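Local coordinates for protein CHAD domain (PDB 6QV5) that probably binds inorganic polyphosphate, acting as an all-helical CHAD module from the plant Ricinus communis, at residues A119-L125 and A267-A271; A229-L234 and L293-P299; W90-L95 and A140-S146; A201-R205 and L241-N245; F13-L18 and N36-H40. All coordinates share one frame. Residue numbers count along the deposited sequence, not the author numbering.

Interaction 1: A119-L125 and A267-A271; sequences ANGLLEL and AVQFA
Three residues carry this contact: Phe-270 and Ala-267 on one side, Leu-125 on the other. Segment 267-271 is regular helix, with Ala-271 N bonded to Ala-267 O at 3.2 Å, whereas 119-121 form a turn that leads into helix 122-145, whose first residues complete the other segment. In register, Gly-121 CA faces Ala-267 CA at 5.6 Å and Ala-119 CA faces Phe-270 CA at 7.0 Å. Phe-270, chi1 t and chi2 88°, extends its flat ring toward the turn. Ala-119 CA lies over one ring face, 4.0 Å from the centroid and 20° off the normal, a CH-pi contact, while Ala-119 CB is 3.7 Å from Phe-270 CZ. Leu-122 (m, t) brings CD1 to 3.7 Å from Phe-270 CE2. In this four-helix-bundle protein the contact joins the start of helix 122-145 to helix 265-281, which also rests on Leu-254 and Ala-258 of helix 224-260. Ala-267 suits the close approach because its methyl can sit 3.4 Å from Gly-121 O (to CB). Leu-125 CB is 4.0 Å from Ala-267 CB; beyond it the side chain (t, p) reaches with CD1 to 3.7 Å from Val-268 CG2 and with CD2 to 3.8 Å from Ala-271 CB.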
# COMPACT_ATOMS: atom_id res chain seq x y z
N ALA A 119 10.05 -14.26 -30.08
CA ALA A 119 8.95 -13.35 -29.77
C ALA A 119 7.68 -14.09 -29.36
O ALA A 119 6.92 -13.59 -28.53
CB ALA A 119 8.67 -12.45 -30.96
N ASN A 120 7.44 -15.29 -29.94
CA ASN A 120 6.27 -16.13 -29.70
C ASN A 120 6.32 -16.97 -28.40
O ASN A 120 5.32 -17.60 -28.03
CB ASN A 120 6.01 -17.03 -30.91
N GLY A 121 7.47 -16.95 -27.71
CA GLY A 121 7.69 -17.71 -26.48
C GLY A 121 7.18 -17.09 -25.19
O GLY A 121 7.61 -17.49 -24.11
N LEU A 122 6.24 -16.13 -25.29
CA LEU A 122 5.67 -15.47 -24.11
C LEU A 122 4.53 -16.28 -23.46
O LEU A 122 4.16 -16.00 -22.32
CB LEU A 122 5.23 -14.02 -24.43
CG LEU A 122 6.32 -13.04 -24.88
CD1 LEU A 122 5.70 -11.79 -25.46
CD2 LEU A 122 7.27 -12.68 -23.75
N LEU A 123 4.00 -17.29 -24.18
CA LEU A 123 2.94 -18.18 -23.71
C LEU A 123 3.45 -19.11 -22.60
O LEU A 123 2.75 -19.31 -21.61
CB LEU A 123 2.33 -18.98 -24.86
CG LEU A 123 1.31 -18.24 -25.72
CD1 LEU A 123 1.94 -17.76 -27.02
CD2 LEU A 123 0.12 -19.12 -26.03
N GLU A 124 4.67 -19.66 -22.77
CA GLU A 124 5.31 -20.53 -21.79
C GLU A 124 5.81 -19.73 -20.58
O GLU A 124 5.89 -20.28 -19.48
CB GLU A 124 6.41 -21.41 -22.41
CG GLU A 124 7.59 -20.66 -23.01
CD GLU A 124 8.48 -21.47 -23.93
OE1 GLU A 124 9.04 -22.49 -23.47
OE2 GLU A 124 8.62 -21.08 -25.11
N LEU A 125 6.12 -18.43 -20.79
CA LEU A 125 6.56 -17.51 -19.74
C LEU A 125 5.38 -17.17 -18.83
O LEU A 125 5.54 -17.13 -17.61
CB LEU A 125 7.17 -16.23 -20.36
CG LEU A 125 7.64 -15.13 -19.40
CD1 LEU A 125 8.88 -15.55 -18.62
CD2 LEU A 125 7.92 -13.85 -20.14
N ALA A 267 12.81 -15.95 -23.21
CA ALA A 267 11.47 -15.37 -23.07
C ALA A 267 11.48 -14.24 -22.03
O ALA A 267 10.78 -13.24 -22.22
CB ALA A 267 10.48 -16.44 -22.67
N VAL A 268 12.29 -14.40 -20.96
CA VAL A 268 12.46 -13.43 -19.87
C VAL A 268 13.10 -12.14 -20.42
O VAL A 268 12.55 -11.06 -20.22
CB VAL A 268 13.28 -14.01 -18.68
CG1 VAL A 268 13.70 -12.92 -17.70
CG2 VAL A 268 12.50 -15.11 -17.95
N GLN A 269 14.25 -12.28 -21.12
CA GLN A 269 14.99 -11.17 -21.72
C GLN A 269 14.16 -10.37 -22.72
O GLN A 269 14.32 -9.15 -22.81
CB GLN A 269 16.32 -11.64 -22.33
CG GLN A 269 17.40 -12.01 -21.30
CD GLN A 269 18.04 -10.81 -20.65
OE1 GLN A 269 17.55 -10.28 -19.65
NE2 GLN A 269 19.15 -10.35 -21.21
N PHE A 270 13.24 -11.05 -23.45
CA PHE A 270 12.32 -10.43 -24.41
C PHE A 270 11.33 -9.53 -23.67
O PHE A 270 11.10 -8.40 -24.10
CB PHE A 270 11.58 -11.49 -25.25
CG PHE A 270 10.71 -10.92 -26.34
CD1 PHE A 270 11.24 -10.65 -27.60
CD2 PHE A 270 9.37 -10.64 -26.11
CE1 PHE A 270 10.43 -10.10 -28.61
CE2 PHE A 270 8.57 -10.09 -27.12
CZ PHE A 270 9.10 -9.83 -28.36
N ALA A 271 10.77 -10.04 -22.55
CA ALA A 271 9.82 -9.32 -21.70
C ALA A 271 10.52 -8.16 -21.00
O ALA A 271 9.96 -7.07 -20.94
CB ALA A 271 9.22 -10.27 -20.67

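Interaction 2: A229-L234 and L293-P299; sequences AYLKAL and LHALRAP
Segment 229-234 is one and a half turns of helix, whereas 293-299 leaves the end of helix 286-293 and straightens: Leu-296 to Pro-299 all have extended psi angles, from 130° at Leu-296 to 145° at Arg-297, after a weak turn bond from Leu-296 N to Leu-293 O (3.4 Å). The CA pairs Tyr-230 with Leu-296 and Ala-233 with Leu-293 each stand 6.7 Å apart. Tyr-230, chi1 t and chi2 91°, points its ring at the passing chain. Pro-299, with C-gamma exo pucker, lays CG over one face, 3.8 Å from the centroid and only 11° off the normal: a CH-pi contact between a rigid ring and a flat one. Here the tail that follows the last helix is fastened along helix 224-260 of the all-helical CHAD fold, with Tyr-230 also touching Leu-215 of helix 198-217 and hydrogen-bonded through OH to His-183 ND1 of helix 171-192. Leu-296 (m, t) points toward the helix and sets both methyls in the notch between Tyr-230 and Ala-233; the closest pairs are Leu-296 CD2 to Tyr-230 CD1 at 3.7 Å and Leu-296 CD1 to Ala-233 CB at 3.8 Å. Small Ala-233 permits that branched side chain to settle. In Leu-234 a chi1 of -106°, between the m and t wells, with chi2 p, turns CD1 toward Leu-296 CD1 (3.8 Å) and Leu-293 CD2 (4.4 Å). Leu-293 (m, t) also places CD2 4.1 Å from Ala-233 O.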
# COMPACT_ATOMS: atom_id res chain seq x y z
N ALA A 229 -12.05 16.32 -3.47
CA ALA A 229 -11.21 16.88 -4.53
C ALA A 229 -9.73 16.63 -4.24
O ALA A 229 -8.96 16.39 -5.17
CB ALA A 229 -11.47 18.37 -4.67
N TYR A 230 -9.34 16.67 -2.94
CA TYR A 230 -7.97 16.44 -2.46
C TYR A 230 -7.57 14.97 -2.68
O TYR A 230 -6.46 14.71 -3.13
CB TYR A 230 -7.85 16.84 -0.98
CG TYR A 230 -6.43 16.87 -0.44
CD1 TYR A 230 -5.68 18.04 -0.48
CD2 TYR A 230 -5.87 15.75 0.16
CE1 TYR A 230 -4.38 18.07 0.03
CE2 TYR A 230 -4.58 15.77 0.67
CZ TYR A 230 -3.83 16.94 0.61
OH TYR A 230 -2.56 16.96 1.12
N LEU A 231 -8.48 14.03 -2.36
CA LEU A 231 -8.29 12.58 -2.52
C LEU A 231 -8.22 12.19 -4.00
O LEU A 231 -7.46 11.29 -4.34
CB LEU A 231 -9.40 11.78 -1.81
CG LEU A 231 -9.37 11.74 -0.28
CD1 LEU A 231 -10.76 11.54 0.29
CD2 LEU A 231 -8.43 10.67 0.24
N LYS A 232 -9.02 12.86 -4.85
CA LYS A 232 -9.08 12.64 -6.30
C LYS A 232 -7.73 12.97 -6.95
O LYS A 232 -7.24 12.18 -7.77
CB LYS A 232 -10.21 13.48 -6.93
CG LYS A 232 -10.53 13.13 -8.38
CD LYS A 232 -11.46 14.15 -9.00
CE LYS A 232 -11.70 13.88 -10.47
NZ LYS A 232 -12.58 14.91 -11.08
N ALA A 233 -7.12 14.12 -6.57
CA ALA A 233 -5.82 14.57 -7.07
C ALA A 233 -4.69 13.68 -6.55
O ALA A 233 -3.69 13.49 -7.25
CB ALA A 233 -5.58 16.01 -6.65
N LEU A 234 -4.86 13.11 -5.34
CA LEU A 234 -3.89 12.20 -4.73
C LEU A 234 -3.94 10.83 -5.41
O LEU A 234 -2.90 10.34 -5.84
CB LEU A 234 -4.13 12.09 -3.21
CG LEU A 234 -3.12 12.80 -2.30
CD1 LEU A 234 -3.19 14.32 -2.45
CD2 LEU A 234 -3.34 12.43 -0.86
N LEU A 293 -1.04 18.76 -8.50
CA LEU A 293 -0.80 19.06 -7.08
C LEU A 293 -0.49 20.54 -6.76
O LEU A 293 -0.47 20.91 -5.59
CB LEU A 293 0.31 18.16 -6.50
CG LEU A 293 0.21 16.63 -6.69
CD1 LEU A 293 1.55 15.98 -6.47
CD2 LEU A 293 -0.82 16.01 -5.77
N HIS A 294 -0.23 21.39 -7.79
CA HIS A 294 0.12 22.81 -7.61
C HIS A 294 -1.00 23.66 -6.98
O HIS A 294 -0.70 24.66 -6.33
CB HIS A 294 0.61 23.45 -8.93
CG HIS A 294 -0.47 24.05 -9.77
ND1 HIS A 294 -1.30 23.27 -10.54
CD2 HIS A 294 -0.82 25.35 -9.92
CE1 HIS A 294 -2.13 24.11 -11.14
NE2 HIS A 294 -1.88 25.37 -10.80
N ALA A 295 -2.27 23.27 -7.20
CA ALA A 295 -3.44 23.99 -6.71
C ALA A 295 -3.93 23.52 -5.33
O ALA A 295 -4.66 24.26 -4.67
CB ALA A 295 -4.57 23.89 -7.72
N LEU A 296 -3.54 22.30 -4.92
CA LEU A 296 -3.95 21.68 -3.66
C LEU A 296 -3.60 22.47 -2.40
O LEU A 296 -2.45 22.88 -2.21
CB LEU A 296 -3.44 20.24 -3.52
CG LEU A 296 -4.15 19.15 -4.33
CD1 LEU A 296 -3.56 17.80 -4.01
CD2 LEU A 296 -5.65 19.10 -4.04
N ARG A 297 -4.61 22.66 -1.55
CA ARG A 297 -4.52 23.33 -0.26
C ARG A 297 -4.89 22.30 0.80
O ARG A 297 -5.74 21.45 0.54
CB ARG A 297 -5.49 24.53 -0.19
CG ARG A 297 -5.15 25.68 -1.14
CD ARG A 297 -6.23 26.74 -1.15
NE ARG A 297 -6.08 27.70 -0.05
CZ ARG A 297 -7.06 28.48 0.39
NH1 ARG A 297 -8.27 28.41 -0.14
NH2 ARG A 297 -6.84 29.32 1.40
N ALA A 298 -4.24 22.37 1.97
CA ALA A 298 -4.46 21.45 3.10
C ALA A 298 -5.94 21.39 3.49
O ALA A 298 -6.57 22.44 3.62
CB ALA A 298 -3.62 21.88 4.30
N PRO A 299 -6.54 20.17 3.61
CA PRO A 299 -7.96 20.09 3.98
C PRO A 299 -8.22 20.67 5.37
O PRO A 299 -7.46 20.40 6.30
CB PRO A 299 -8.27 18.59 3.92
CG PRO A 299 -7.14 17.99 3.13
CD PRO A 299 -5.95 18.83 3.46

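Interaction 3: W90-L95 and A140-S146; sequences WLGTEL and AAQALLS
Helices 82-108 and 122-145 pack nearly antiparallel within the four-helix bundle, the short axes of 90-95 and 140-145 being 151° apart in direction and 9.6 Å apart at closest approach. The nearest backbones are at Glu-94 and Ala-140, whose CA atoms are 5.4 Å apart; the side chain of Ala-140 is about 7 Å from that of the zinc ligand His-138. Ala-140 and Ala-143, about one turn apart, present only methyls and make a shallow hollow, filled by Glu-94 CG and the benzo ring of Trp-90. Glu-94 (m, m) sets CG 3.9 Å from Ala-143 CB, while Ala-140 CB approaches Glu-94 O at 3.9 Å. Trp-90, chi1 t and chi2 77°, swings its indole over to the far end: CZ2 is 3.7 Å from Ala-143 CB, and the ring edge meets the C-terminal turn of helix 122-145, with CH2 3.3 Å from Ala-143 O and 3.7 Å from Ser-146 OG. On the deeper side, Leu-91 (t, p) and Leu-144 (m, t) fill space together, Leu-91 CD1 to Leu-144 CD2 being 3.7 Å, and Leu-95 (m, t) brings CD2 to 4.3 Å from Ala-140 CB. Helices 45-50, 54-73 and 147-163 pack on these leucines. Ser-146, N-cap of helix 147-163, donates OG to Ala-143 O at 2.7 Å. With no hydrogen bond between the segments, the contact is apolar in its depths; the polar atoms Ala-143 O and Ser-146 OG lie at the edge of the indole.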
# COMPACT_ATOMS: atom_id res chain seq x y z
N TRP A 90 7.45 -8.55 8.38
CA TRP A 90 7.47 -9.94 7.91
C TRP A 90 6.16 -10.25 7.16
O TRP A 90 6.21 -10.81 6.07
CB TRP A 90 7.69 -10.92 9.08
CG TRP A 90 7.26 -12.33 8.82
CD1 TRP A 90 7.91 -13.26 8.07
CD2 TRP A 90 6.05 -12.95 9.28
NE1 TRP A 90 7.19 -14.44 8.05
CE2 TRP A 90 6.05 -14.27 8.78
CE3 TRP A 90 4.97 -12.52 10.07
CZ2 TRP A 90 5.01 -15.17 9.05
CZ3 TRP A 90 3.94 -13.41 10.34
CH2 TRP A 90 3.97 -14.72 9.84
N LEU A 91 5.00 -9.86 7.74
CA LEU A 91 3.67 -10.04 7.16
C LEU A 91 3.52 -9.25 5.84
O LEU A 91 2.93 -9.76 4.89
CB LEU A 91 2.58 -9.65 8.18
CG LEU A 91 1.11 -9.75 7.75
CD1 LEU A 91 0.71 -11.18 7.42
CD2 LEU A 91 0.20 -9.20 8.83
N GLY A 92 4.08 -8.04 5.82
CA GLY A 92 4.07 -7.16 4.65
C GLY A 92 4.89 -7.72 3.50
O GLY A 92 4.49 -7.59 2.34
N THR A 93 6.03 -8.36 3.82
CA THR A 93 6.94 -8.99 2.86
C THR A 93 6.31 -10.27 2.29
O THR A 93 6.41 -10.51 1.08
CB THR A 93 8.32 -9.23 3.52
OG1 THR A 93 8.83 -7.97 3.98
CG2 THR A 93 9.34 -9.87 2.58
N GLU A 94 5.65 -11.09 3.15
CA GLU A 94 5.00 -12.34 2.74
C GLU A 94 3.83 -12.11 1.78
O GLU A 94 3.76 -12.77 0.75
CB GLU A 94 4.58 -13.19 3.96
CG GLU A 94 5.73 -13.80 4.75
CD GLU A 94 6.72 -14.65 3.99
OE1 GLU A 94 6.29 -15.64 3.35
OE2 GLU A 94 7.93 -14.34 4.04
N LEU A 95 2.93 -11.17 2.12
CA LEU A 95 1.77 -10.83 1.29
C LEU A 95 2.19 -10.00 0.07
O LEU A 95 1.57 -10.12 -0.98
CB LEU A 95 0.69 -10.09 2.09
CG LEU A 95 0.00 -10.85 3.24
CD1 LEU A 95 -0.80 -9.90 4.10
CD2 LEU A 95 -0.91 -11.96 2.72
N ALA A 140 2.30 -17.51 1.22
CA ALA A 140 1.61 -16.48 1.99
C ALA A 140 0.55 -17.11 2.89
O ALA A 140 0.37 -16.68 4.03
CB ALA A 140 0.98 -15.45 1.06
N ALA A 141 -0.14 -18.17 2.38
CA ALA A 141 -1.16 -18.93 3.10
C ALA A 141 -0.57 -19.63 4.32
O ALA A 141 -1.20 -19.65 5.38
CB ALA A 141 -1.81 -19.95 2.18
N GLN A 142 0.66 -20.18 4.18
CA GLN A 142 1.39 -20.87 5.25
C GLN A 142 1.82 -19.89 6.34
O GLN A 142 1.78 -20.25 7.52
CB GLN A 142 2.62 -21.61 4.69
CG GLN A 142 2.29 -22.90 3.94
CD GLN A 142 1.78 -24.00 4.85
OE1 GLN A 142 0.58 -24.27 4.93
NE2 GLN A 142 2.69 -24.66 5.56
N ALA A 143 2.19 -18.65 5.95
CA ALA A 143 2.59 -17.58 6.86
C ALA A 143 1.41 -17.14 7.74
O ALA A 143 1.61 -16.75 8.89
CB ALA A 143 3.12 -16.39 6.07
N LEU A 144 0.18 -17.21 7.20
CA LEU A 144 -1.04 -16.84 7.92
C LEU A 144 -1.50 -17.94 8.87
O LEU A 144 -2.08 -17.63 9.91
CB LEU A 144 -2.17 -16.46 6.95
CG LEU A 144 -1.94 -15.26 6.03
CD1 LEU A 144 -3.09 -15.08 5.08
CD2 LEU A 144 -1.71 -13.98 6.82
N LEU A 145 -1.23 -19.21 8.52
CA LEU A 145 -1.58 -20.39 9.33
C LEU A 145 -0.57 -20.63 10.45
O LEU A 145 -0.86 -21.37 11.39
CB LEU A 145 -1.70 -21.65 8.44
CG LEU A 145 -2.88 -21.72 7.47
CD1 LEU A 145 -2.66 -22.82 6.45
CD2 LEU A 145 -4.20 -21.95 8.20
N SER A 146 0.62 -20.00 10.35
CA SER A 146 1.69 -20.11 11.33
C SER A 146 1.33 -19.38 12.64
O SER A 146 0.62 -18.38 12.57
CB SER A 146 3.00 -19.57 10.76
OG SER A 146 3.02 -18.15 10.71

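Interaction 4: A201-R205 and L241-N245; sequences AHRTR and LGRHN
Arg-205 stretches its aliphatic chain across the backbone of helix 224-260: CD sits 3.7 Å from Leu-241 C, 3.8 Å from Gly-242 N and 3.9 Å from Leu-241 CB, so that it lies against the bare backbone of Gly-242. With chi1 and chi2 t and chi3 p, in the conformer given, the guanidinium turns so that Asn-245 ND2 lies over one face, 3.3 Å from Arg-205 NH1; since both are donors, this is no hydrogen bond. The short helices 201-205 and 241-245 cross at -131°, axes 10.4 Å apart, with Arg-205 and Leu-241 CA atoms nearest at 6.1 Å. Leu-241 (m, t) packs toward the N-terminal part of 201-205: CD2 is 4.0 Å from Ala-201 CB and 3.8 Å from Ala-201 O, and CD1 is 4.0 Å from Thr-204 CG2. The small Ala-201 and the compact Thr-204 allow the leucine to sit between them. The obliquely antiparallel pair is a helical hairpin of consecutive helices 198-217 and 224-260, while Leu-241 also touches Ala-284, Thr-204 touches Met-193, and Arg-189 of helix 171-192 hydrogen-bonds to Arg-203 O.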
# COMPACT_ATOMS: atom_id res chain seq x y z
N ALA A 201 10.84 9.96 -6.93
CA ALA A 201 9.54 9.49 -7.42
C ALA A 201 8.85 8.57 -6.42
O ALA A 201 7.63 8.64 -6.27
CB ALA A 201 9.71 8.79 -8.76
N HIS A 202 9.63 7.71 -5.73
CA HIS A 202 9.16 6.78 -4.70
C HIS A 202 8.69 7.54 -3.46
O HIS A 202 7.66 7.18 -2.88
CB HIS A 202 10.26 5.74 -4.36
CG HIS A 202 10.08 5.05 -3.04
ND1 HIS A 202 9.15 4.04 -2.88
CD2 HIS A 202 10.71 5.26 -1.86
CE1 HIS A 202 9.25 3.66 -1.61
NE2 HIS A 202 10.17 4.37 -0.96
N ARG A 203 9.44 8.59 -3.06
CA ARG A 203 9.13 9.46 -1.92
C ARG A 203 7.80 10.19 -2.11
O ARG A 203 7.03 10.31 -1.15
CB ARG A 203 10.26 10.46 -1.66
CG ARG A 203 11.33 9.93 -0.70
CD ARG A 203 12.37 10.99 -0.39
NE ARG A 203 13.33 11.15 -1.48
CZ ARG A 203 14.19 12.17 -1.59
NH1 ARG A 203 14.21 13.13 -0.67
NH2 ARG A 203 15.03 12.23 -2.61
N THR A 204 7.52 10.66 -3.34
CA THR A 204 6.29 11.35 -3.71
C THR A 204 5.10 10.38 -3.66
O THR A 204 4.06 10.73 -3.11
CB THR A 204 6.45 12.06 -5.08
OG1 THR A 204 7.63 12.86 -5.05
CG2 THR A 204 5.25 12.93 -5.44
N ARG A 205 5.28 9.15 -4.22
CA ARG A 205 4.28 8.08 -4.27
C ARG A 205 3.84 7.65 -2.86
O ARG A 205 2.65 7.43 -2.62
CB ARG A 205 4.84 6.90 -5.07
CG ARG A 205 3.86 5.77 -5.37
CD ARG A 205 4.40 4.77 -6.39
NE ARG A 205 5.72 4.24 -6.03
CZ ARG A 205 5.91 3.15 -5.29
NH1 ARG A 205 4.88 2.45 -4.83
NH2 ARG A 205 7.14 2.74 -5.01
N LEU A 241 2.42 7.34 -10.77
CA LEU A 241 3.72 6.89 -10.23
C LEU A 241 3.76 5.38 -10.00
O LEU A 241 4.82 4.77 -10.12
CB LEU A 241 4.09 7.65 -8.94
CG LEU A 241 4.42 9.14 -9.08
CD1 LEU A 241 4.19 9.87 -7.78
CD2 LEU A 241 5.86 9.35 -9.56
N GLY A 242 2.60 4.79 -9.70
CA GLY A 242 2.43 3.35 -9.48
C GLY A 242 2.56 2.55 -10.76
O GLY A 242 3.07 1.43 -10.74
N ARG A 243 2.12 3.14 -11.90
CA ARG A 243 2.19 2.56 -13.24
C ARG A 243 3.65 2.31 -13.64
O ARG A 243 3.99 1.22 -14.08
CB ARG A 243 1.48 3.48 -14.26
CG ARG A 243 1.61 3.05 -15.72
CD ARG A 243 1.37 4.19 -16.71
NE ARG A 243 2.28 5.32 -16.51
CZ ARG A 243 3.50 5.41 -17.04
NH1 ARG A 243 3.99 4.42 -17.79
NH2 ARG A 243 4.26 6.47 -16.80
N HIS A 244 4.51 3.34 -13.44
CA HIS A 244 5.95 3.27 -13.73
C HIS A 244 6.66 2.34 -12.74
O HIS A 244 7.65 1.70 -13.12
CB HIS A 244 6.57 4.67 -13.72
CG HIS A 244 7.99 4.70 -14.22
ND1 HIS A 244 8.27 4.86 -15.56
CD2 HIS A 244 9.14 4.56 -13.54
CE1 HIS A 244 9.59 4.83 -15.65
NE2 HIS A 244 10.16 4.64 -14.46
N ASN A 245 6.16 2.28 -11.49
CA ASN A 245 6.69 1.43 -10.43
C ASN A 245 6.47 -0.05 -10.73
O ASN A 245 7.35 -0.86 -10.47
CB ASN A 245 6.09 1.81 -9.07
CG ASN A 245 6.56 0.96 -7.92
OD1 ASN A 245 7.76 0.84 -7.65
ND2 ASN A 245 5.62 0.36 -7.21

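Interaction 5: F13-L18 and N36-H40; sequences FRAQAL and NCLEH
This is a loop-on-helix contact: extended residues 13-18, near the N terminus, run antiparallel along helix 26-42 and are fastened by a side-chain hydrogen bond and a shared water. Ala-15 CA lies 5.3 Å from His-40 CA, and Gln-16 CA 6.7 Å from Asn-36 CA. With chi1 t, Asn-36 reaches out and donates ND2 to Gln-16 O at 2.8 Å and 159°, so that an amide on the helix satisfies a carbonyl that an extended loop leaves without a helical partner. The water accepts from Gln-16 N (3.1 Å) and donates to Asn-36 O (2.7 Å) and Glu-39 OE1 (3.0 Å). His-40, also t, lies flat beneath the loop: Ala-15 CB is 3.7 Å from its ring centroid and 21° off the normal, a CH-pi contact for which a small methyl is well suited. Phe-13, chi1 t and chi2 90°, lies against the end of Glu-39, with CZ 3.7 Å from Glu-39 CD, and its O accepts a hydrogen bond from Asn-44 ND2. Leu-18 packs CB 4.0 Å from Asn-36 ND2 and touches Ala-32 and Ile-33. Helix 54-73 lies beside the contact, where Arg-66 NH1 hydrogen-bonds to Asn-36 OD1 and Gln-59 OE1 to His-40 NE2.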
# COMPACT_ATOMS: atom_id res chain seq x y z
N PHE A 13 -13.01 -8.32 1.23
CA PHE A 13 -13.42 -7.30 2.20
C PHE A 13 -12.63 -6.01 2.03
O PHE A 13 -11.42 -5.99 2.23
CB PHE A 13 -13.33 -7.83 3.64
CG PHE A 13 -13.90 -6.92 4.71
CD1 PHE A 13 -15.23 -7.02 5.09
CD2 PHE A 13 -13.09 -6.01 5.38
CE1 PHE A 13 -15.76 -6.19 6.09
CE2 PHE A 13 -13.61 -5.18 6.37
CZ PHE A 13 -14.94 -5.28 6.72
N ARG A 14 -13.34 -4.92 1.68
CA ARG A 14 -12.77 -3.59 1.54
C ARG A 14 -12.83 -2.87 2.88
O ARG A 14 -13.69 -3.19 3.71
CB ARG A 14 -13.52 -2.79 0.47
CG ARG A 14 -12.96 -2.99 -0.93
CD ARG A 14 -13.99 -3.56 -1.88
NE ARG A 14 -13.39 -3.91 -3.17
CZ ARG A 14 -13.30 -3.08 -4.21
NH1 ARG A 14 -13.78 -1.84 -4.12
NH2 ARG A 14 -12.74 -3.48 -5.34
N ALA A 15 -11.92 -1.90 3.11
CA ALA A 15 -11.84 -1.12 4.34
C ALA A 15 -13.16 -0.41 4.62
O ALA A 15 -13.67 0.32 3.76
CB ALA A 15 -10.70 -0.11 4.26
N GLN A 16 -13.75 -0.68 5.80
CA GLN A 16 -15.02 -0.09 6.24
C GLN A 16 -14.88 1.42 6.42
O GLN A 16 -13.86 1.88 6.93
CB GLN A 16 -15.48 -0.74 7.55
CG GLN A 16 -16.82 -1.47 7.43
CD GLN A 16 -17.32 -1.95 8.77
OE1 GLN A 16 -17.04 -3.07 9.21
NE2 GLN A 16 -18.08 -1.11 9.45
N ALA A 17 -15.90 2.18 5.96
CA ALA A 17 -15.93 3.64 6.05
C ALA A 17 -15.99 4.07 7.51
O ALA A 17 -16.94 3.74 8.22
CB ALA A 17 -17.12 4.19 5.28
N LEU A 18 -14.93 4.75 7.98
CA LEU A 18 -14.81 5.21 9.36
C LEU A 18 -15.25 6.67 9.49
O LEU A 18 -14.52 7.58 9.09
CB LEU A 18 -13.38 4.98 9.89
CG LEU A 18 -13.16 5.12 11.40
CD1 LEU A 18 -13.70 3.91 12.16
CD2 LEU A 18 -11.70 5.28 11.71
N ASN A 36 -10.05 -0.64 12.59
CA ASN A 36 -10.51 -0.63 11.20
C ASN A 36 -9.45 -1.29 10.31
O ASN A 36 -9.80 -2.03 9.38
CB ASN A 36 -10.79 0.80 10.74
CG ASN A 36 -11.44 0.91 9.39
OD1 ASN A 36 -10.78 0.87 8.35
ND2 ASN A 36 -12.76 1.06 9.38
N CYS A 37 -8.16 -1.03 10.61
CA CYS A 37 -7.01 -1.59 9.89
C CYS A 37 -6.88 -3.08 10.15
O CYS A 37 -6.71 -3.84 9.19
CB CYS A 37 -5.72 -0.85 10.27
SG CYS A 37 -5.60 0.82 9.59
N LEU A 38 -7.00 -3.51 11.42
CA LEU A 38 -6.92 -4.92 11.82
C LEU A 38 -8.08 -5.73 11.26
O LEU A 38 -7.86 -6.87 10.86
CB LEU A 38 -6.81 -5.07 13.35
CG LEU A 38 -5.50 -4.61 14.00
CD1 LEU A 38 -5.68 -4.42 15.50
CD2 LEU A 38 -4.35 -5.57 13.72
N GLU A 39 -9.30 -5.14 11.20
CA GLU A 39 -10.49 -5.78 10.63
C GLU A 39 -10.30 -6.00 9.12
O GLU A 39 -10.65 -7.06 8.61
CB GLU A 39 -11.75 -4.93 10.90
CG GLU A 39 -13.05 -5.56 10.42
CD GLU A 39 -14.26 -4.63 10.33
OE1 GLU A 39 -14.09 -3.47 9.90
OE2 GLU A 39 -15.37 -5.09 10.68
N HIS A 40 -9.70 -5.00 8.42
CA HIS A 40 -9.41 -5.04 6.99
C HIS A 40 -8.45 -6.20 6.64
O HIS A 40 -8.60 -6.82 5.59
CB HIS A 40 -8.85 -3.68 6.52
CG HIS A 40 -8.81 -3.47 5.03
ND1 HIS A 40 -8.08 -2.43 4.48
CD2 HIS A 40 -9.41 -4.16 4.03
CE1 HIS A 40 -8.24 -2.53 3.17
NE2 HIS A 40 -9.04 -3.55 2.85
O HOH W 1 -12.16 -2.16 8.02

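How the interactions relate
From the N terminus, interaction 5 closes a short loop first, pinning the leading chain against helix 26-42. Interaction 3 opens at 90-95; interaction 1 opens at 119-125, before 3 closes at 140-146, so the two cross, and helix 122-145 serves both, about 30 Å apart between centres. Interaction 4 lies wholly within the long span of interaction 1, which closes at 267-271. Interaction 2 starts inside that span yet ends beyond it, so it crosses both 4 and 1; it shares helix 224-260 with 4, about 17 Å away between centres. Interactions 3 and 4 each join two helices, 5 and 2 tie the N-terminal and C-terminal loops to helices 26-42 and 224-260, and 1 links the two parts.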